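Local coordinates for vascular protein tyrosine phosphatase 1 (Rattus norvegicus, PDB 3I36) that probably removes phosphate from tyrosine residues of other proteins, acting through the catalytic domain of a receptor-type membrane phosphatase, at residues V87-Q92 with R130-K135; N136-I140 with Y230-P235; R224-R228 with D258-Y262; V272-V276 with Y293-N297. All blocks are in the same frame, centred on the assembly; numbering follows the deposited sequence.

Interaction 1 (V87-Q92 with R130-K135)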
loop_
_atom_site.group_PDB
_atom_site.type_symbol
_atom_site.label_atom_id
_atom_site.label_comp_id
_atom_site.label_asym_id
_atom_site.label_seq_id
_atom_site.Cartn_x
_atom_site.Cartn_y
_atom_site.Cartn_z
ATOM N N VAL A 87 -6.224 -10.833 -3.970
ATOM C CA VAL A 87 -6.506 -10.451 -5.335
ATOM C C VAL A 87 -6.369 -11.711 -6.176
ATOM O O VAL A 87 -5.322 -12.345 -6.176
ATOM C CB VAL A 87 -5.516 -9.387 -5.812
ATOM C CG1 VAL A 87 -5.770 -9.037 -7.259
ATOM C CG2 VAL A 87 -5.594 -8.135 -4.904
ATOM N N LYS A 88 -7.428 -12.071 -6.888
ATOM C CA LYS A 88 -7.406 -13.280 -7.700
ATOM C C LYS A 88 -7.281 -12.896 -9.155
ATOM O O LYS A 88 -8.089 -12.133 -9.661
ATOM C CB LYS A 88 -8.682 -14.088 -7.488
ATOM C CG LYS A 88 -8.843 -14.593 -6.073
ATOM C CD LYS A 88 -10.170 -15.297 -5.888
ATOM C CE LYS A 88 -10.501 -15.442 -4.411
ATOM N NZ LYS A 88 -11.796 -16.148 -4.189
ATOM N N LEU A 89 -6.258 -13.416 -9.822
ATOM C CA LEU A 89 -6.047 -13.107 -11.221
ATOM C C LEU A 89 -6.750 -14.128 -12.097
ATOM O O LEU A 89 -7.290 -15.111 -11.602
ATOM C CB LEU A 89 -4.557 -13.088 -11.531
ATOM C CG LEU A 89 -3.763 -12.227 -10.543
ATOM C CD1 LEU A 89 -2.276 -12.281 -10.889
ATOM C CD2 LEU A 89 -4.304 -10.780 -10.524
ATOM N N SER A 90 -6.753 -13.871 -13.398
ATOM C CA SER A 90 -7.331 -14.792 -14.354
ATOM C C SER A 90 -6.562 -16.095 -14.278
ATOM O O SER A 90 -5.420 -16.140 -13.819
ATOM C CB SER A 90 -7.219 -14.221 -15.766
ATOM O OG SER A 90 -5.873 -13.872 -16.036
ATOM N N VAL A 91 -7.201 -17.167 -14.707
ATOM C CA VAL A 91 -6.526 -18.444 -14.735
ATOM C C VAL A 91 -6.385 -18.843 -16.190
ATOM O O VAL A 91 -7.311 -18.664 -16.979
ATOM C CB VAL A 91 -7.312 -19.501 -13.961
ATOM C CG1 VAL A 91 -7.343 -19.143 -12.489
ATOM C CG2 VAL A 91 -8.725 -19.610 -14.504
ATOM N N GLN A 92 -5.211 -19.350 -16.542
ATOM C CA GLN A 92 -4.960 -19.845 -17.885
ATOM C C GLN A 92 -5.079 -21.360 -17.871
ATOM O O GLN A 92 -6.101 -21.923 -18.260
ATOM C CB GLN A 92 -3.566 -19.433 -18.366
ATOM C CG GLN A 92 -3.424 -17.967 -18.787
ATOM C CD GLN A 92 -3.186 -17.022 -17.613
ATOM O OE1 GLN A 92 -2.042 -16.712 -17.272
ATOM N NE2 GLN A 92 -4.268 -16.556 -16.997
ATOM N N ARG A 130 -0.115 -8.396 -14.688
ATOM C CA ARG A 130 -1.408 -8.976 -15.000
ATOM C C ARG A 130 -2.425 -8.454 -13.989
ATOM O O ARG A 130 -3.557 -8.145 -14.335
ATOM C CB ARG A 130 -1.346 -10.504 -14.995
ATOM C CG ARG A 130 -2.574 -11.154 -15.610
ATOM C CD ARG A 130 -2.284 -12.575 -16.081
ATOM N NE ARG A 130 -1.606 -13.353 -15.060
ATOM C CZ ARG A 130 -2.194 -14.275 -14.309
ATOM N NH1 ARG A 130 -1.493 -14.927 -13.397
ATOM N NH2 ARG A 130 -3.479 -14.534 -14.467
ATOM N N MET A 131 -1.997 -8.309 -12.742
ATOM C CA MET A 131 -2.878 -7.768 -11.717
ATOM C C MET A 131 -3.159 -6.310 -12.036
ATOM O O MET A 131 -4.295 -5.847 -11.974
ATOM C CB MET A 131 -2.216 -7.839 -10.361
ATOM C CG MET A 131 -3.052 -7.162 -9.297
ATOM S SD MET A 131 -2.469 -7.525 -7.643
ATOM C CE MET A 131 -0.941 -6.607 -7.572
ATOM N N VAL A 132 -2.098 -5.582 -12.355
ATOM C CA VAL A 132 -2.241 -4.186 -12.717
ATOM C C VAL A 132 -3.267 -4.073 -13.820
ATOM O O VAL A 132 -4.163 -3.240 -13.757
ATOM C CB VAL A 132 -0.911 -3.586 -13.204
ATOM C CG1 VAL A 132 -1.168 -2.292 -14.005
ATOM C CG2 VAL A 132 -0.011 -3.302 -12.015
ATOM N N TRP A 133 -3.141 -4.921 -14.833
ATOM C CA TRP A 133 -4.048 -4.839 -15.970
ATOM C C TRP A 133 -5.456 -5.274 -15.599
ATOM O O TRP A 133 -6.432 -4.542 -15.787
ATOM C CB TRP A 133 -3.583 -5.695 -17.141
ATOM C CG TRP A 133 -4.568 -5.543 -18.228
ATOM C CD1 TRP A 133 -5.564 -6.411 -18.576
ATOM C CD2 TRP A 133 -4.741 -4.382 -19.043
ATOM N NE1 TRP A 133 -6.318 -5.874 -19.601
ATOM C CE2 TRP A 133 -5.833 -4.626 -19.896
ATOM C CE3 TRP A 133 -4.057 -3.164 -19.142
ATOM C CZ2 TRP A 133 -6.255 -3.699 -20.847
ATOM C CZ3 TRP A 133 -4.481 -2.237 -20.089
ATOM C CH2 TRP A 133 -5.572 -2.513 -20.928
ATOM N N GLU A 134 -5.566 -6.480 -15.066
ATOM C CA GLU A 134 -6.877 -7.062 -14.835
ATOM C C GLU A 134 -7.662 -6.325 -13.778
ATOM O O GLU A 134 -8.884 -6.347 -13.784
ATOM C CB GLU A 134 -6.743 -8.527 -14.445
ATOM C CG GLU A 134 -6.192 -9.360 -15.586
ATOM C CD GLU A 134 -6.025 -10.805 -15.206
ATOM O OE1 GLU A 134 -6.382 -11.176 -14.064
ATOM O OE2 GLU A 134 -5.535 -11.560 -16.062
ATOM N N LYS A 135 -6.958 -5.698 -12.851
ATOM C CA LYS A 135 -7.656 -5.064 -11.747
ATOM C C LYS A 135 -7.790 -3.561 -11.936
ATOM O O LYS A 135 -8.180 -2.857 -11.019
ATOM C CB LYS A 135 -6.998 -5.400 -10.416
ATOM C CG LYS A 135 -6.900 -6.890 -10.164
ATOM C CD LYS A 135 -8.247 -7.598 -10.399
ATOM C CE LYS A 135 -8.139 -9.090 -10.061
ATOM N NZ LYS A 135 -9.319 -9.884 -10.512
#

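Interaction 2 (N136-I140 with Y230-P235)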
loop_
_atom_site.group_PDB
_atom_site.type_symbol
_atom_site.label_atom_id
_atom_site.label_comp_id
_atom_site.label_asym_id
_atom_site.label_seq_id
_atom_site.Cartn_x
_atom_site.Cartn_y
_atom_site.Cartn_z
ATOM N N ASN A 136 -7.483 -3.084 -13.137
ATOM C CA ASN A 136 -7.836 -1.723 -13.500
ATOM C C ASN A 136 -7.007 -0.711 -12.726
ATOM O O ASN A 136 -7.495 0.355 -12.364
ATOM C CB ASN A 136 -9.326 -1.492 -13.226
ATOM C CG ASN A 136 -9.873 -0.302 -13.970
ATOM O OD1 ASN A 136 -9.485 -0.055 -15.103
ATOM N ND2 ASN A 136 -10.777 0.448 -13.331
ATOM N N VAL A 137 -5.750 -1.049 -12.471
ATOM C CA VAL A 137 -4.869 -0.170 -11.721
ATOM C C VAL A 137 -4.330 0.932 -12.616
ATOM O O VAL A 137 -3.753 0.652 -13.653
ATOM C CB VAL A 137 -3.705 -0.978 -11.115
ATOM C CG1 VAL A 137 -2.694 -0.061 -10.461
ATOM C CG2 VAL A 137 -4.268 -1.945 -10.082
ATOM N N TYR A 138 -4.537 2.182 -12.211
ATOM C CA TYR A 138 -4.017 3.334 -12.940
ATOM C C TYR A 138 -2.910 3.995 -12.126
ATOM O O TYR A 138 -2.137 4.792 -12.635
ATOM C CB TYR A 138 -5.112 4.361 -13.155
ATOM C CG TYR A 138 -5.986 4.091 -14.352
ATOM C CD1 TYR A 138 -6.814 2.988 -14.393
ATOM C CD2 TYR A 138 -5.988 4.953 -15.427
ATOM C CE1 TYR A 138 -7.633 2.749 -15.501
ATOM C CE2 TYR A 138 -6.788 4.729 -16.528
ATOM C CZ TYR A 138 -7.610 3.633 -16.559
ATOM O OH TYR A 138 -8.407 3.425 -17.661
ATOM N N ALA A 139 -2.862 3.675 -10.837
ATOM C CA ALA A 139 -1.873 4.283 -9.958
ATOM C C ALA A 139 -1.161 3.224 -9.140
ATOM O O ALA A 139 -1.790 2.364 -8.530
ATOM C CB ALA A 139 -2.525 5.312 -9.030
ATOM N N ILE A 140 0.157 3.309 -9.118
ATOM C CA ILE A 140 0.931 2.441 -8.253
ATOM C C ILE A 140 1.637 3.348 -7.289
ATOM O O ILE A 140 2.215 4.352 -7.687
ATOM C CB ILE A 140 1.987 1.647 -9.032
ATOM C CG1 ILE A 140 1.309 0.548 -9.863
ATOM C CG2 ILE A 140 3.016 1.045 -8.072
ATOM C CD1 ILE A 140 2.291 -0.203 -10.773
ATOM N N TYR A 230 -3.903 12.904 -8.588
ATOM C CA TYR A 230 -3.977 12.094 -9.790
ATOM C C TYR A 230 -5.216 11.202 -9.798
ATOM O O TYR A 230 -5.895 11.096 -10.812
ATOM C CB TYR A 230 -2.720 11.243 -9.926
ATOM C CG TYR A 230 -2.741 10.277 -11.081
ATOM C CD1 TYR A 230 -2.513 10.711 -12.381
ATOM C CD2 TYR A 230 -2.937 8.917 -10.864
ATOM C CE1 TYR A 230 -2.514 9.816 -13.440
ATOM C CE2 TYR A 230 -2.934 8.017 -11.912
ATOM C CZ TYR A 230 -2.724 8.469 -13.193
ATOM O OH TYR A 230 -2.726 7.561 -14.232
ATOM N N MET A 231 -5.501 10.560 -8.668
ATOM C CA MET A 231 -6.647 9.654 -8.579
ATOM C C MET A 231 -7.958 10.330 -8.941
ATOM O O MET A 231 -8.914 9.663 -9.314
ATOM C CB MET A 231 -6.734 9.030 -7.188
ATOM C CG MET A 231 -5.630 8.026 -6.936
ATOM S SD MET A 231 -5.570 6.766 -8.227
ATOM C CE MET A 231 -7.146 5.955 -8.011
ATOM N N LYS A 232 -8.015 11.650 -8.808
ATOM C CA LYS A 232 -9.240 12.373 -9.151
ATOM C C LYS A 232 -9.529 12.265 -10.647
ATOM O O LYS A 232 -10.654 12.481 -11.097
ATOM C CB LYS A 232 -9.120 13.834 -8.740
ATOM C CG LYS A 232 -9.171 14.057 -7.235
ATOM C CD LYS A 232 -8.981 15.535 -6.940
ATOM C CE LYS A 232 -9.038 15.827 -5.451
ATOM N NZ LYS A 232 -8.707 17.263 -5.229
ATOM N N GLN A 233 -8.504 11.899 -11.404
ATOM C CA GLN A 233 -8.586 11.862 -12.859
ATOM C C GLN A 233 -8.896 10.466 -13.369
ATOM O O GLN A 233 -9.048 10.256 -14.561
ATOM C CB GLN A 233 -7.247 12.298 -13.440
ATOM C CG GLN A 233 -6.818 13.661 -12.933
ATOM C CD GLN A 233 -5.462 14.070 -13.461
ATOM O OE1 GLN A 233 -4.921 13.432 -14.360
ATOM N NE2 GLN A 233 -4.898 15.127 -12.895
ATOM N N ILE A 234 -8.999 9.523 -12.440
ATOM C CA ILE A 234 -8.996 8.112 -12.752
ATOM C C ILE A 234 -10.422 7.568 -12.757
ATOM O O ILE A 234 -11.271 8.059 -12.019
ATOM C CB ILE A 234 -8.104 7.391 -11.724
ATOM C CG1 ILE A 234 -6.662 7.895 -11.856
ATOM C CG2 ILE A 234 -8.170 5.890 -11.869
ATOM C CD1 ILE A 234 -6.140 7.900 -13.275
ATOM N N PRO A 235 -10.699 6.559 -13.600
ATOM C CA PRO A 235 -12.071 6.038 -13.622
ATOM C C PRO A 235 -12.421 5.382 -12.299
ATOM O O PRO A 235 -11.532 5.157 -11.462
ATOM C CB PRO A 235 -12.022 4.957 -14.704
ATOM C CG PRO A 235 -10.772 5.172 -15.453
ATOM C CD PRO A 235 -9.814 5.830 -14.524
#

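Interaction 3 (R224-R228 with D258-Y262)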
loop_
_atom_site.group_PDB
_atom_site.type_symbol
_atom_site.label_atom_id
_atom_site.label_comp_id
_atom_site.label_asym_id
_atom_site.label_seq_id
_atom_site.Cartn_x
_atom_site.Cartn_y
_atom_site.Cartn_z
ATOM N N ARG A 224 1.092 11.621 -0.549
ATOM C CA ARG A 224 -0.284 11.126 -0.602
ATOM C C ARG A 224 -1.190 12.090 -1.356
ATOM O O ARG A 224 -2.010 11.674 -2.185
ATOM C CB ARG A 224 -0.889 10.853 0.786
ATOM C CG ARG A 224 -2.121 9.950 0.620
ATOM C CD ARG A 224 -3.453 10.368 1.276
ATOM N NE ARG A 224 -3.870 11.731 1.039
ATOM C CZ ARG A 224 -5.131 12.178 1.037
ATOM N NH1 ARG A 224 -6.178 11.380 1.188
ATOM N NH2 ARG A 224 -5.344 13.468 0.856
ATOM N N TYR A 225 -1.087 13.380 -1.052
ATOM C CA TYR A 225 -1.889 14.359 -1.775
ATOM C C TYR A 225 -1.635 14.293 -3.277
ATOM O O TYR A 225 -2.563 14.419 -4.065
ATOM C CB TYR A 225 -1.684 15.780 -1.238
ATOM C CG TYR A 225 -2.457 16.041 0.036
ATOM C CD1 TYR A 225 -3.847 16.106 0.028
ATOM C CD2 TYR A 225 -1.802 16.206 1.247
ATOM C CE1 TYR A 225 -4.556 16.334 1.188
ATOM C CE2 TYR A 225 -2.506 16.445 2.413
ATOM C CZ TYR A 225 -3.876 16.503 2.378
ATOM O OH TYR A 225 -4.569 16.727 3.537
ATOM N N LEU A 226 -0.385 14.080 -3.675
ATOM C CA LEU A 226 -0.080 13.966 -5.104
ATOM C C LEU A 226 -0.805 12.774 -5.716
ATOM O O LEU A 226 -1.416 12.872 -6.784
ATOM C CB LEU A 226 1.426 13.833 -5.324
ATOM C CG LEU A 226 2.260 15.081 -5.039
ATOM C CD1 LEU A 226 3.713 14.848 -5.414
ATOM C CD2 LEU A 226 1.692 16.296 -5.785
ATOM N N VAL A 227 -0.740 11.642 -5.024
ATOM C CA VAL A 227 -1.422 10.446 -5.486
ATOM C C VAL A 227 -2.899 10.746 -5.637
ATOM O O VAL A 227 -3.520 10.423 -6.651
ATOM C CB VAL A 227 -1.233 9.281 -4.500
ATOM C CG1 VAL A 227 -2.034 8.054 -4.935
ATOM C CG2 VAL A 227 0.236 8.944 -4.364
ATOM N N ARG A 228 -3.468 11.360 -4.612
ATOM C CA ARG A 228 -4.891 11.664 -4.609
ATOM C C ARG A 228 -5.268 12.643 -5.718
ATOM O O ARG A 228 -6.324 12.523 -6.350
ATOM C CB ARG A 228 -5.297 12.195 -3.233
ATOM C CG ARG A 228 -5.572 11.059 -2.242
ATOM C CD ARG A 228 -6.655 10.202 -2.835
ATOM N NE ARG A 228 -6.860 8.935 -2.149
ATOM C CZ ARG A 228 -7.581 7.946 -2.660
ATOM N NH1 ARG A 228 -8.138 8.103 -3.852
ATOM N NH2 ARG A 228 -7.740 6.805 -1.998
ATOM N N ASP A 258 -3.937 7.719 4.179
ATOM C CA ASP A 258 -4.889 8.192 3.178
ATOM C C ASP A 258 -6.291 8.157 3.762
ATOM O O ASP A 258 -7.081 9.103 3.623
ATOM C CB ASP A 258 -4.818 7.329 1.922
ATOM C CG ASP A 258 -5.814 7.770 0.864
ATOM O OD1 ASP A 258 -5.695 8.905 0.361
ATOM O OD2 ASP A 258 -6.714 6.976 0.537
ATOM N N ARG A 259 -6.595 7.054 4.424
ATOM C CA ARG A 259 -7.902 6.879 5.017
ATOM C C ARG A 259 -8.155 7.870 6.141
ATOM O O ARG A 259 -9.246 8.423 6.246
ATOM C CB ARG A 259 -8.051 5.447 5.502
ATOM C CG ARG A 259 -8.077 4.465 4.341
ATOM C CD ARG A 259 -8.149 3.040 4.829
ATOM N NE ARG A 259 -9.339 2.804 5.638
ATOM C CZ ARG A 259 -9.759 1.598 6.009
ATOM N NH1 ARG A 259 -9.095 0.519 5.615
ATOM N NH2 ARG A 259 -10.840 1.473 6.769
ATOM N N LEU A 260 -7.141 8.090 6.974
ATOM C CA LEU A 260 -7.254 9.032 8.076
ATOM C C LEU A 260 -7.518 10.428 7.567
ATOM O O LEU A 260 -8.294 11.173 8.157
ATOM C CB LEU A 260 -5.965 9.037 8.884
ATOM C CG LEU A 260 -5.888 7.821 9.790
ATOM C CD1 LEU A 260 -4.455 7.622 10.226
ATOM C CD2 LEU A 260 -6.832 8.031 10.979
ATOM N N ILE A 261 -6.857 10.804 6.480
ATOM C CA ILE A 261 -7.054 12.154 5.963
ATOM C C ILE A 261 -8.492 12.338 5.517
ATOM O O ILE A 261 -9.125 13.351 5.827
ATOM C CB ILE A 261 -6.083 12.476 4.818
ATOM C CG1 ILE A 261 -4.643 12.550 5.366
ATOM C CG2 ILE A 261 -6.497 13.764 4.115
ATOM C CD1 ILE A 261 -3.565 12.598 4.268
ATOM N N TYR A 262 -9.036 11.352 4.811
ATOM C CA TYR A 262 -10.438 11.465 4.419
ATOM C C TYR A 262 -11.336 11.593 5.637
ATOM O O TYR A 262 -12.252 12.407 5.662
ATOM C CB TYR A 262 -10.875 10.254 3.636
ATOM C CG TYR A 262 -10.518 10.305 2.178
ATOM C CD1 TYR A 262 -11.044 11.288 1.350
ATOM C CD2 TYR A 262 -9.686 9.347 1.620
ATOM C CE1 TYR A 262 -10.733 11.326 0.007
ATOM C CE2 TYR A 262 -9.373 9.365 0.275
ATOM C CZ TYR A 262 -9.898 10.358 -0.530
ATOM O OH TYR A 262 -9.596 10.367 -1.870
#

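Interaction 4 (V272-V276 with Y293-N297)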
loop_
_atom_site.group_PDB
_atom_site.type_symbol
_atom_site.label_atom_id
_atom_site.label_comp_id
_atom_site.label_asym_id
_atom_site.label_seq_id
_atom_site.Cartn_x
_atom_site.Cartn_y
_atom_site.Cartn_z
ATOM N N VAL A 272 -7.636 5.584 14.078
ATOM C CA VAL A 272 -6.464 4.943 13.529
ATOM C C VAL A 272 -6.588 3.466 13.846
ATOM O O VAL A 272 -6.307 2.612 13.018
ATOM C CB VAL A 272 -5.205 5.495 14.188
ATOM C CG1 VAL A 272 -3.959 4.753 13.676
ATOM C CG2 VAL A 272 -5.101 7.002 13.927
ATOM N N TYR A 273 -7.004 3.183 15.073
ATOM C CA TYR A 273 -7.147 1.813 15.515
ATOM C C TYR A 273 -8.095 1.071 14.573
ATOM O O TYR A 273 -7.786 -0.015 14.107
ATOM C CB TYR A 273 -7.672 1.770 16.941
ATOM C CG TYR A 273 -7.779 0.363 17.473
ATOM C CD1 TYR A 273 -6.726 -0.213 18.168
ATOM C CD2 TYR A 273 -8.923 -0.385 17.270
ATOM C CE1 TYR A 273 -6.813 -1.495 18.651
ATOM C CE2 TYR A 273 -9.025 -1.674 17.751
ATOM C CZ TYR A 273 -7.966 -2.221 18.439
ATOM O OH TYR A 273 -8.058 -3.500 18.921
ATOM N N GLY A 274 -9.243 1.676 14.296
ATOM C CA GLY A 274 -10.253 1.068 13.443
ATOM C C GLY A 274 -9.741 0.858 12.034
ATOM O O GLY A 274 -10.031 -0.152 11.391
ATOM N N ILE A 275 -8.961 1.810 11.551
ATOM C CA ILE A 275 -8.386 1.667 10.231
ATOM C C ILE A 275 -7.399 0.514 10.208
ATOM O O ILE A 275 -7.481 -0.355 9.350
ATOM C CB ILE A 275 -7.695 2.957 9.784
ATOM C CG1 ILE A 275 -8.765 4.007 9.485
ATOM C CG2 ILE A 275 -6.849 2.708 8.529
ATOM C CD1 ILE A 275 -8.216 5.426 9.429
ATOM N N VAL A 276 -6.467 0.496 11.152
ATOM C CA VAL A 276 -5.434 -0.527 11.102
ATOM C C VAL A 276 -6.079 -1.874 11.319
ATOM O O VAL A 276 -5.719 -2.847 10.674
ATOM C CB VAL A 276 -4.311 -0.282 12.124
ATOM C CG1 VAL A 276 -3.301 -1.443 12.095
ATOM C CG2 VAL A 276 -3.630 1.068 11.808
ATOM N N TYR A 293 2.884 2.760 13.598
ATOM C CA TYR A 293 1.586 3.062 14.180
ATOM C C TYR A 293 1.612 4.422 14.870
ATOM O O TYR A 293 0.662 5.193 14.775
ATOM C CB TYR A 293 1.196 1.984 15.176
ATOM C CG TYR A 293 -0.210 2.119 15.705
ATOM C CD1 TYR A 293 -1.286 1.652 14.974
ATOM C CD2 TYR A 293 -0.460 2.721 16.930
ATOM C CE1 TYR A 293 -2.570 1.764 15.442
ATOM C CE2 TYR A 293 -1.748 2.830 17.417
ATOM C CZ TYR A 293 -2.801 2.353 16.658
ATOM O OH TYR A 293 -4.092 2.448 17.115
ATOM N N VAL A 294 2.693 4.701 15.583
ATOM C CA VAL A 294 2.832 6.003 16.210
ATOM C C VAL A 294 2.964 7.070 15.137
ATOM O O VAL A 294 2.380 8.139 15.243
ATOM C CB VAL A 294 4.033 6.053 17.164
ATOM C CG1 VAL A 294 4.236 7.480 17.685
ATOM C CG2 VAL A 294 3.814 5.078 18.313
ATOM N N PHE A 295 3.739 6.761 14.102
ATOM C CA PHE A 295 3.897 7.661 12.961
ATOM C C PHE A 295 2.547 8.054 12.385
ATOM O O PHE A 295 2.347 9.207 11.992
ATOM C CB PHE A 295 4.780 7.006 11.897
ATOM C CG PHE A 295 5.018 7.856 10.678
ATOM C CD1 PHE A 295 5.977 8.864 10.689
ATOM C CD2 PHE A 295 4.309 7.627 9.515
ATOM C CE1 PHE A 295 6.211 9.628 9.557
ATOM C CE2 PHE A 295 4.527 8.384 8.389
ATOM C CZ PHE A 295 5.478 9.391 8.404
ATOM N N LEU A 296 1.608 7.108 12.335
ATOM C CA LEU A 296 0.270 7.417 11.822
ATOM C C LEU A 296 -0.376 8.435 12.702
ATOM O O LEU A 296 -1.002 9.392 12.247
ATOM C CB LEU A 296 -0.627 6.191 11.874
ATOM C CG LEU A 296 -0.466 5.214 10.749
ATOM C CD1 LEU A 296 -1.483 4.107 10.944
ATOM C CD2 LEU A 296 -0.686 5.973 9.448
ATOM N N ASN A 297 -0.244 8.208 13.995
ATOM C CA ASN A 297 -0.825 9.134 14.926
ATOM C C ASN A 297 -0.133 10.474 14.793
ATOM O O ASN A 297 -0.774 11.514 14.879
ATOM C CB ASN A 297 -0.745 8.559 16.323
ATOM C CG ASN A 297 -1.762 7.475 16.525
ATOM O OD1 ASN A 297 -1.497 6.290 16.282
ATOM N ND2 ASN A 297 -2.954 7.876 16.929
#

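Interaction 1 (V87-Q92 with R130-K135)
V87 turns its side chain toward the helix; its CG1 packs 3.7 Å from M131 SD and equally close to K135 CE, so a compact branched residue fills the gap beside the flexible thioether. K88 takes part through its backbone: K135 NZ donates to K88 O at 2.7 Å. L89 CD2 lies 3.6 Å from M131 CB, while L89 CB covers one face of the R130 guanidinium. S90 is the polar centre. Its N donates to E134 OE1 at 2.8 Å and its OG to E134 OE2 at a very short 2.3 Å, a fork of acceptors that a carboxylate supplies well. R130 NH2 donates to S90 O (2.6 Å) and to S90 OG (2.9 Å), and Q92 OE1 lies over the other guanidinium face. R130 NH1 is further held by D127 and by D97 O. In this way strand 86-88 and the loop after it are pinned to the end of helix 125-134, part of the α/β protein-tyrosine phosphatase fold.

Interaction 2 (N136-I140 with Y230-P235)
Y138 buries more surface here than any other residue, and a broad aromatic suits the place because it can use both its face and its rim. P235 CD sits 3.7 Å from the centroid of the Y138 ring, only 11° off the ring normal, which is a CH-pi contact with the pyrrolidine laid over the face. P235 is well made for this: its rigid ring offers polarised C-H bonds with little entropy to lose. Next to it, I234 CD1 packs 3.7 Å from Y138 CD2. Elsewhere in the chain, Y138 also stacks with H198 of strand 196-205.

Y230, near the end of helix 218-231, reaches toward the backbone of the other segment. Its OH lies 3.3 Å from Y138 O at the edge of its own ring, and the same edge meets A139, whose CB is 4.0 Å from Y230 CE2. A small alanine leaves room for this ring and for M231, whose SD comes 3.5 Å from A139 CB.

Both segments change direction here. N136, with positive phi, is the C-prime residue of a Schellman motif ending helix 125-134, and a type I turn runs from M231 to I234. With P235 and I234 against the Y138 ring, A139 against Y230 and M231, and no salt bridge between the segments, the contact should depend on shape complementarity more than on charge.

Interaction 3 (R224-R228 with D258-Y262)
Two helices cross here steeply, with the short axes 11.4 Å apart at closest approach and inclined at -78°, so the contact is made mostly by long side chains bridging the gap. D258 opens the second segment and serves two arginines. Its OD2 receives R228 NH2 at 2.7 Å and its OD1 receives R228 NE at 2.8 Å, a forked pairing of carboxylate with guanidinium, while R224 NH1 also approaches D258 OD1 at 2.7 Å, although the placement of OD1 is less certain. R224 and R228 stand one helical turn apart, which lets both converge on a single acid and form a salt-bridge network.

L260 faces elsewhere, packing on V272 and V300. I261 then supplies apolar cover: its CD1 lies over one face of the R224 guanidinium, 3.4 Å from R224 NE, and its CG2 is 3.6 Å from Y225 OH. Branched aliphatic carbon can shield the flat cation without competing for its hydrogen bonds.

Y262 closes the segment. Its OH sits over a face of the R228 guanidinium, 3.1 Å from R228 CD, while R224 lies above the Y262 ring, CZ 5.4 Å from the centroid, at most a weak cation-pi attraction. The long helix 249-267 starts at the arginine-bearing end of the phosphate-binding loop in the protein-tyrosine phosphatase fold, and this network joins it to helix 218-231.

Interaction 4 (V272-V276 with Y293-N297)
In the helical part of the protein-tyrosine phosphatase fold, the start of helix 272-280 packs on helix 290-305, the short axes lying 11.1 Å apart with their N-to-C directions at 132°, an oblique crossing.

Apolar contacts carry most of it. V272 and V276, one turn apart on the same face, both present their methyls to Y293 and L296: V272 CG1 is 3.7 Å from Y293 CE1 and 3.7 Å from L296 CD1. Beta-branched valines suit this position, since they are short and bulky and leave a shallow surface for the larger leucine and tyrosine to cover. V272 also touches the side chain of N297. L296 in turn packs on A256 and I257 of helix 249-267, so the valines join a wider buried layer.

The aromatic contacts differ. Y293 lies with its ring edge against V276, and its OH meets the edge of the Y273 ring; that hydroxyl is satisfied by a hydrogen bond to E49 of helix 28-53, which lets a polar group be buried here. The side chain of V276 is about 9 Å from that of Q288, a probable substrate-binding residue. On this side of the contact, V276 CG2 is 3.8 Å from both Y293 CE1 and L296 CD1.

Overall arrangement
From the N terminus, interaction 1 closes the first loop, joining strand 86-88 to helix 125-134. The chain passes directly into 136-140, where V132 O and V137 N, 3.0 Å apart, probably form a hydrogen bond linking interactions 1 and 2. Interaction 2 closes a long loop back to the end of helix 218-231. Interaction 3 opens at 224-228, inside that loop, and closes at 258-262, beyond 230-235, tying helix 218-231 to helix 249-267, so the two cross. Interaction 4 follows in series, closing the short excursion between helices 272-280 and 290-305, and meets interaction 3 through L260 against I275 and V272. Interactions 1 and 4 lie on opposite sides of the chain's centre, about 30 Å apart between centres.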